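Ferritin (Ulva pertusa, PDB 3VNX) probably oxidises ferrous iron and stores the ferric product inside a hollow shell of 24 helical subunits. Local coordinates at residues T98-R103 with H152-L157. Sequence-based numbering, arbitrary orientation.
Sequences TKRGGR and HKDAAL
Arg100 and Asp154 form a salt bridge across one end of the ferritin four-helix bundle, tying the C-terminal end of helix 73-99 to the start of helix 155-201. Arg100 NH1 donates to Asp154 OD1 at 3.0 Å, close to the guanidinium plane and on the syn lone pair of the oxygen. Weak bonds from NH1 and NH2 to Asp154 OD2 complete the pairing, although the guanidinium and carboxylate planes are turned 71° apart. Asp154 is also the N-cap of helix 155-201: with CG anti to the backbone N (chi1 -169°), its carboxylate lies where Leu157 N reaches OD1 at 3.2 Å from above the carboxylate plane. An alanine at Asp154 would probably leave the buried guanidinium of Arg100 without its countercharge and the N-H of Leu157 without its capping acceptor. The guanidinium is further held by a hydrogen bond from NH2 to Val34 O, while Tyr36 touches both charged side chains. Directly after Arg100 in the chain, Gly101 takes a positive phi in the Schellman motif that ends helix 73-99. Between the two segments themselves nonpolar packing is slight; Val170 of a neighbouring subunit packs on Arg100 and Ala156, and Ala156 CB lies 3.8 Å from Arg100 NH1.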
ATOM      1  N   THR A  98      12.259 -17.448 -46.643  1.00 38.63           N
ATOM      2  CA  THR A  98      12.945 -16.191 -46.911  1.00 42.03           C
ATOM      3  C   THR A  98      14.121 -15.965 -45.950  1.00 49.89           C
ATOM      4  O   THR A  98      15.070 -15.237 -46.257  1.00 46.19           O
ATOM      5  CB  THR A  98      11.970 -15.017 -46.900  1.00 41.63           C
ATOM      6  OG1 THR A  98      11.071 -15.159 -45.794  1.00 48.25           O
ATOM      7  CG2 THR A  98      11.161 -15.016 -48.201  1.00 46.83           C
ATOM      8  N   LYS A  99      14.059 -16.606 -44.791  1.00 38.27           N
ATOM      9  CA  LYS A  99      15.197 -16.623 -43.899  1.00 43.32           C
ATOM     10  C   LYS A  99      16.425 -17.230 -44.606  1.00 48.93           C
ATOM     11  O   LYS A  99      17.529 -16.708 -44.483  1.00 48.03           O
ATOM     12  CB  LYS A  99      14.864 -17.382 -42.607  1.00 46.30           C
ATOM     13  CG  LYS A  99      15.849 -17.134 -41.452  1.00 55.14           C
ATOM     14  CD  LYS A  99      15.411 -17.813 -40.142  1.00 55.49           C
ATOM     15  CE  LYS A  99      14.416 -16.954 -39.364  1.00 57.99           C
ATOM     16  NZ  LYS A  99      13.845 -17.663 -38.163  1.00 52.69           N
ATOM     17  N   ARG A 100      16.236 -18.320 -45.350  1.00 46.31           N
ATOM     18  CA  ARG A 100      17.371 -19.025 -45.955  1.00 47.21           C
ATOM     19  C   ARG A 100      17.736 -18.523 -47.351  1.00 51.05           C
ATOM     20  O   ARG A 100      18.647 -19.060 -47.981  1.00 50.25           O
ATOM     21  CB  ARG A 100      17.116 -20.539 -46.024  1.00 46.85           C
ATOM     22  CG  ARG A 100      17.220 -21.289 -44.690  1.00 39.29           C
ATOM     23  CD  ARG A 100      18.651 -21.335 -44.138  1.00 44.45           C
ATOM     24  NE  ARG A 100      19.601 -21.952 -45.072  1.00 54.33           N
ATOM     25  CZ  ARG A 100      19.799 -23.265 -45.209  1.00 49.57           C
ATOM     26  NH1 ARG A 100      19.110 -24.125 -44.467  1.00 41.98           N
ATOM     27  NH2 ARG A 100      20.694 -23.717 -46.086  1.00 44.58           N
ATOM     28  N   GLY A 101      17.022 -17.508 -47.832  1.00 54.10           N
ATOM     29  CA  GLY A 101      17.271 -16.953 -49.152  1.00 46.82           C
ATOM     30  C   GLY A 101      16.357 -17.542 -50.220  1.00 47.34           C
ATOM     31  O   GLY A 101      16.357 -17.091 -51.357  1.00 48.78           O
ATOM     32  N   GLY A 102      15.584 -18.561 -49.867  1.00 43.15           N
ATOM     33  CA  GLY A 102      14.622 -19.122 -50.799  1.00 47.62           C
ATOM     34  C   GLY A 102      13.472 -18.170 -51.073  1.00 44.56           C
ATOM     35  O   GLY A 102      13.310 -17.174 -50.375  1.00 49.92           O
ATOM     36  N   ARG A 103      12.674 -18.460 -52.091  1.00 42.56           N
ATOM     37  CA  ARG A 103      11.512 -17.622 -52.378  1.00 53.84           C
ATOM     38  C   ARG A 103      10.187 -18.370 -52.236  1.00 51.57           C
ATOM     39  O   ARG A 103      10.032 -19.494 -52.716  1.00 47.73           O
ATOM     40  CB  ARG A 103      11.644 -16.934 -53.741  1.00 47.51           C
ATOM     41  CG  ARG A 103      12.986 -16.249 -53.867  1.00 56.96           C
ATOM     42  CD  ARG A 103      13.004 -15.048 -54.807  1.00 51.64           C
ATOM     43  NE  ARG A 103      14.302 -14.370 -54.708  1.00 61.05           N
ATOM     44  CZ  ARG A 103      15.038 -13.981 -55.749  1.00 64.31           C
ATOM     45  NH1 ARG A 103      14.595 -14.186 -56.983  1.00 48.54           N
ATOM     46  NH2 ARG A 103      16.216 -13.379 -55.557  1.00 53.90           N
ATOM     47  N   HIS A 152      19.773 -33.786 -49.161  1.00 47.33           N
ATOM     48  CA  HIS A 152      20.729 -32.774 -49.606  1.00 48.91           C
ATOM     49  C   HIS A 152      21.643 -32.288 -48.465  1.00 45.73           C
ATOM     50  O   HIS A 152      22.371 -31.290 -48.594  1.00 42.99           O
ATOM     51  CB  HIS A 152      20.004 -31.620 -50.323  1.00 49.73           C
ATOM     52  CG  HIS A 152      19.286 -32.047 -51.571  1.00 53.36           C
ATOM     53  ND1 HIS A 152      19.895 -32.070 -52.808  1.00 54.03           N
ATOM     54  CD2 HIS A 152      18.019 -32.481 -51.767  1.00 57.32           C
ATOM     55  CE1 HIS A 152      19.026 -32.485 -53.716  1.00 60.13           C
ATOM     56  NE2 HIS A 152      17.882 -32.746 -53.111  1.00 60.17           N
ATOM     57  N   LYS A 153      21.604 -33.019 -47.353  1.00 46.19           N
ATOM     58  CA  LYS A 153      22.529 -32.783 -46.256  1.00 54.58           C
ATOM     59  C   LYS A 153      22.478 -31.340 -45.749  1.00 54.00           C
ATOM     60  O   LYS A 153      23.508 -30.715 -45.509  1.00 51.56           O
ATOM     61  CB  LYS A 153      23.952 -33.155 -46.689  1.00 54.92           C
ATOM     62  CG  LYS A 153      24.364 -34.564 -46.277  1.00 55.75           C
ATOM     63  CD  LYS A 153      23.275 -35.590 -46.585  1.00 71.84           C
ATOM     64  CE  LYS A 153      23.320 -36.778 -45.621  1.00 66.72           C
ATOM     65  NZ  LYS A 153      23.108 -36.335 -44.213  1.00 59.67           N
ATOM     66  N   ASP A 154      21.271 -30.813 -45.604  1.00 46.59           N
ATOM     67  CA  ASP A 154      21.095 -29.474 -45.085  1.00 39.95           C
ATOM     68  C   ASP A 154      20.714 -29.612 -43.618  1.00 42.25           C
ATOM     69  O   ASP A 154      19.527 -29.667 -43.273  1.00 42.69           O
ATOM     70  CB  ASP A 154      19.988 -28.780 -45.863  1.00 46.72           C
ATOM     71  CG  ASP A 154      19.899 -27.289 -45.575  1.00 46.07           C
ATOM     72  OD1 ASP A 154      20.344 -26.813 -44.499  1.00 46.07           O
ATOM     73  OD2 ASP A 154      19.363 -26.596 -46.452  1.00 42.85           O
ATOM     74  N   ALA A 155      21.717 -29.699 -42.753  1.00 37.35           N
ATOM     75  CA  ALA A 155      21.450 -30.015 -41.356  1.00 44.86           C
ATOM     76  C   ALA A 155      20.617 -28.910 -40.672  1.00 50.09           C
ATOM     77  O   ALA A 155      19.796 -29.193 -39.793  1.00 43.31           O
ATOM     78  CB  ALA A 155      22.762 -30.275 -40.607  1.00 43.74           C
ATOM     79  N   ALA A 156      20.833 -27.657 -41.092  1.00 43.78           N
ATOM     80  CA  ALA A 156      20.084 -26.524 -40.552  1.00 40.30           C
ATOM     81  C   ALA A 156      18.595 -26.684 -40.804  1.00 48.86           C
ATOM     82  O   ALA A 156      17.785 -26.501 -39.893  1.00 47.78           O
ATOM     83  CB  ALA A 156      20.584 -25.199 -41.135  1.00 33.26           C
ATOM     84  N   LEU A 157      18.234 -27.009 -42.044  1.00 47.55           N
ATOM     85  CA  LEU A 157      16.830 -27.203 -42.379  1.00 47.77           C
ATOM     86  C   LEU A 157      16.248 -28.439 -41.666  1.00 50.07           C
ATOM     87  O   LEU A 157      15.092 -28.428 -41.217  1.00 45.70           O
ATOM     88  CB  LEU A 157      16.649 -27.295 -43.895  1.00 45.70           C
ATOM     89  CG  LEU A 157      15.275 -27.752 -44.403  1.00 40.78           C
ATOM     90  CD1 LEU A 157      14.201 -26.705 -44.160  1.00 36.93           C
ATOM     91  CD2 LEU A 157      15.359 -28.082 -45.886  1.00 46.40           C
TER